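Possible adhesin (Caldicellulosiruptor kronotskyensis, PDB 4WA0) probably anchors the cell to cellulose as a tapirin-type protein, this chain being its C-terminal beta-helix domain. Local coordinates at residues L37-F45 with N59-N70. Sequence-based numbering, arbitrary orientation. Where two conformers were deposited one is given.
Sequences LTIDGGAVF and NQDSDSRCRDNN
The guanidinium group of Arg67 lies with one face under Val44, whose CG2 stands 3.5 Å above its plane near the rim, while the edge of the group is turned to the backbone of Gly42. The contact joins successive turns of a parallel beta-helix: 37-45 carries one coil round the corner between two faces, and 59-70 takes the same corner one coil on, with a longer loop that juts from the body. Arg67 CG sits between the backbone N and the carbonyl carbon (chi1 67°), and from there the chain runs extended to NE. NE and NH2 both close on Gly42 O, at 2.8 Å for NE, with the oxygen almost in the guanidinium plane, so this side-on grip fixes the rotation of the group.

Deeper in the corner, the buried amide of Asn69 holds three backbone groups. Its OD1 accepts from Ala43 N at 2.9 Å, in the carbonyl plane, and more weakly from Gly42 N; its ND2 donates to Asn59 O, which ties the two limbs of the longer loop together. Cys66 points its SG at the Gly41 peptide, 3.4 Å from Gly41 O. Beyond it, Asp61 reaches Tyr330 and Lys22, and the same lysine bridges to Asp40.

On either side of the corner the coils are joined by parallel strand pairing. Asn59 N binds Ile39 O where one face ends; where the next begins, Asn70 straddles Val44, its N donating to Ala43 O at 2.8 Å and its O accepting from Phe45 N at 2.9 Å.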
# COMPACT_ATOMS: atom_id res chain seq x y z
N LEU A 37 4.93 -5.41 4.72
CA LEU A 37 4.82 -4.85 3.34
C LEU A 37 5.97 -3.88 3.04
O LEU A 37 6.03 -2.78 3.64
CB LEU A 37 3.47 -4.17 3.22
CG LEU A 37 2.79 -4.14 1.85
CD1 LEU A 37 1.32 -3.69 1.91
CD2 LEU A 37 3.61 -3.24 0.91
N THR A 38 6.89 -4.28 2.13
CA THR A 38 8.04 -3.53 1.75
C THR A 38 7.88 -3.08 0.33
O THR A 38 7.80 -3.89 -0.62
CB THR A 38 9.31 -4.35 1.94
OG1 THR A 38 9.39 -4.74 3.34
CG2 THR A 38 10.45 -3.50 1.60
N ILE A 39 7.73 -1.78 0.23
CA ILE A 39 7.52 -1.10 -1.06
C ILE A 39 8.86 -0.60 -1.56
O ILE A 39 9.48 0.36 -0.98
CB ILE A 39 6.52 0.05 -0.93
CG1 ILE A 39 5.15 -0.48 -0.44
CG2 ILE A 39 6.37 0.77 -2.28
CD1 ILE A 39 4.06 0.60 -0.26
N ASP A 40 9.30 -1.18 -2.67
CA ASP A 40 10.59 -0.76 -3.24
C ASP A 40 10.44 0.54 -4.02
O ASP A 40 9.33 1.02 -4.36
CB ASP A 40 11.23 -1.86 -4.11
CG ASP A 40 12.78 -1.87 -3.97
OD1 ASP A 40 13.50 -0.80 -3.58
OD2 ASP A 40 13.29 -2.96 -4.35
N GLY A 41 11.60 1.15 -4.27
CA GLY A 41 11.61 2.50 -4.85
C GLY A 41 10.86 2.66 -6.15
O GLY A 41 10.91 1.79 -7.01
N GLY A 42 10.29 3.84 -6.33
CA GLY A 42 9.59 4.14 -7.53
C GLY A 42 8.16 3.66 -7.65
O GLY A 42 7.64 3.56 -8.77
N ALA A 43 7.53 3.41 -6.54
CA ALA A 43 6.10 3.02 -6.49
C ALA A 43 5.24 4.21 -6.86
O ALA A 43 5.29 5.23 -6.21
CB ALA A 43 5.73 2.49 -5.13
N VAL A 44 4.36 3.99 -7.83
CA VAL A 44 3.35 4.97 -8.20
C VAL A 44 1.98 4.28 -8.17
O VAL A 44 1.69 3.44 -9.00
CB VAL A 44 3.60 5.61 -9.57
CG1 VAL A 44 2.48 6.60 -9.84
CG2 VAL A 44 4.89 6.35 -9.62
N PHE A 45 1.19 4.59 -7.14
CA PHE A 45 -0.10 3.93 -6.94
C PHE A 45 -1.21 4.97 -7.02
O PHE A 45 -1.12 6.11 -6.45
CB PHE A 45 -0.16 3.30 -5.54
CG PHE A 45 0.83 2.19 -5.24
CD1 PHE A 45 1.62 1.55 -6.19
CD2 PHE A 45 0.93 1.75 -3.91
CE1 PHE A 45 2.49 0.54 -5.84
CE2 PHE A 45 1.79 0.73 -3.58
CZ PHE A 45 2.55 0.12 -4.54
N ASN A 59 10.74 2.39 0.62
CA ASN A 59 12.11 2.71 0.28
C ASN A 59 12.23 3.72 -0.84
O ASN A 59 11.32 3.92 -1.61
CB ASN A 59 12.85 1.41 -0.00
CG ASN A 59 13.12 0.65 1.36
OD1 ASN A 59 13.56 1.27 2.34
ND2 ASN A 59 12.90 -0.56 1.38
N GLN A 60 13.40 4.34 -0.88
CA GLN A 60 13.80 5.29 -1.94
C GLN A 60 15.03 4.73 -2.63
O GLN A 60 15.79 3.96 -2.01
CB GLN A 60 14.13 6.67 -1.34
CG GLN A 60 12.87 7.38 -0.87
CD GLN A 60 13.06 8.81 -0.43
OE1 GLN A 60 14.17 9.27 -0.11
NE2 GLN A 60 11.96 9.51 -0.33
N ASP A 61 15.26 5.13 -3.86
CA ASP A 61 16.36 4.55 -4.68
C ASP A 61 16.74 5.68 -5.68
O ASP A 61 15.91 6.14 -6.49
CB ASP A 61 15.91 3.31 -5.44
CG ASP A 61 17.05 2.64 -6.24
OD1 ASP A 61 17.98 3.33 -6.58
OD2 ASP A 61 16.93 1.42 -6.52
N SER A 62 17.97 6.17 -5.54
CA SER A 62 18.49 7.28 -6.32
C SER A 62 19.00 6.93 -7.72
O SER A 62 19.32 7.85 -8.50
CB SER A 62 19.59 7.98 -5.56
OG SER A 62 20.63 7.10 -5.34
N ASP A 63 19.05 5.65 -8.03
CA ASP A 63 19.42 5.22 -9.42
C ASP A 63 18.60 6.02 -10.42
O ASP A 63 17.39 6.25 -10.27
CB ASP A 63 19.27 3.73 -9.60
CG ASP A 63 19.95 3.21 -10.89
OD1 ASP A 63 19.44 3.48 -12.00
OD2 ASP A 63 20.98 2.53 -10.72
N SER A 64 19.25 6.53 -11.43
CA SER A 64 18.53 7.32 -12.44
C SER A 64 17.43 6.55 -13.22
O SER A 64 16.57 7.17 -13.83
CB SER A 64 19.50 8.01 -13.39
OG SER A 64 20.22 7.02 -14.08
N ARG A 65 17.43 5.22 -13.15
CA ARG A 65 16.41 4.39 -13.77
C ARG A 65 15.20 4.26 -12.89
O ARG A 65 14.22 3.64 -13.28
CB ARG A 65 16.97 3.01 -14.06
CG ARG A 65 18.02 3.05 -15.20
CD ARG A 65 18.81 1.77 -15.28
NE ARG A 65 19.62 1.56 -14.12
CZ ARG A 65 20.32 0.47 -13.89
NH1 ARG A 65 20.33 -0.52 -14.80
NH2 ARG A 65 21.02 0.36 -12.79
N CYS A 66 15.35 4.77 -11.65
CA CYS A 66 14.26 4.77 -10.67
C CYS A 66 13.59 6.14 -10.70
O CYS A 66 13.75 6.93 -11.64
CB CYS A 66 14.76 4.39 -9.29
SG CYS A 66 13.42 3.65 -8.23
N ARG A 67 12.86 6.44 -9.65
CA ARG A 67 11.97 7.62 -9.65
C ARG A 67 11.41 7.77 -8.24
O ARG A 67 11.75 7.03 -7.33
CB ARG A 67 10.85 7.50 -10.66
CG ARG A 67 9.85 6.40 -10.34
CD ARG A 67 8.97 6.02 -11.56
NE ARG A 67 8.09 4.96 -11.14
CZ ARG A 67 7.19 4.37 -11.89
NH1 ARG A 67 7.07 4.74 -13.16
NH2 ARG A 67 6.41 3.45 -11.39
N ASP A 68 10.59 8.78 -8.06
CA ASP A 68 10.04 9.11 -6.73
C ASP A 68 8.87 8.14 -6.50
O ASP A 68 8.37 7.55 -7.44
CB ASP A 68 9.50 10.53 -6.68
CG ASP A 68 10.60 11.62 -6.73
OD1 ASP A 68 11.70 11.40 -6.22
OD2 ASP A 68 10.31 12.72 -7.26
N ASN A 69 8.45 8.03 -5.24
CA ASN A 69 7.23 7.30 -4.89
C ASN A 69 6.13 8.31 -4.91
O ASN A 69 6.26 9.41 -4.31
CB ASN A 69 7.39 6.72 -3.51
CG ASN A 69 8.53 5.74 -3.42
OD1 ASN A 69 8.64 4.78 -4.19
ND2 ASN A 69 9.45 6.01 -2.47
N ASN A 70 5.03 7.91 -5.49
CA ASN A 70 3.84 8.75 -5.53
C ASN A 70 2.61 7.86 -5.29
O ASN A 70 2.09 7.20 -6.19
CB ASN A 70 3.80 9.40 -6.89
CG ASN A 70 2.75 10.47 -7.00
OD1 ASN A 70 2.29 10.97 -6.00
ND2 ASN A 70 2.51 10.94 -8.25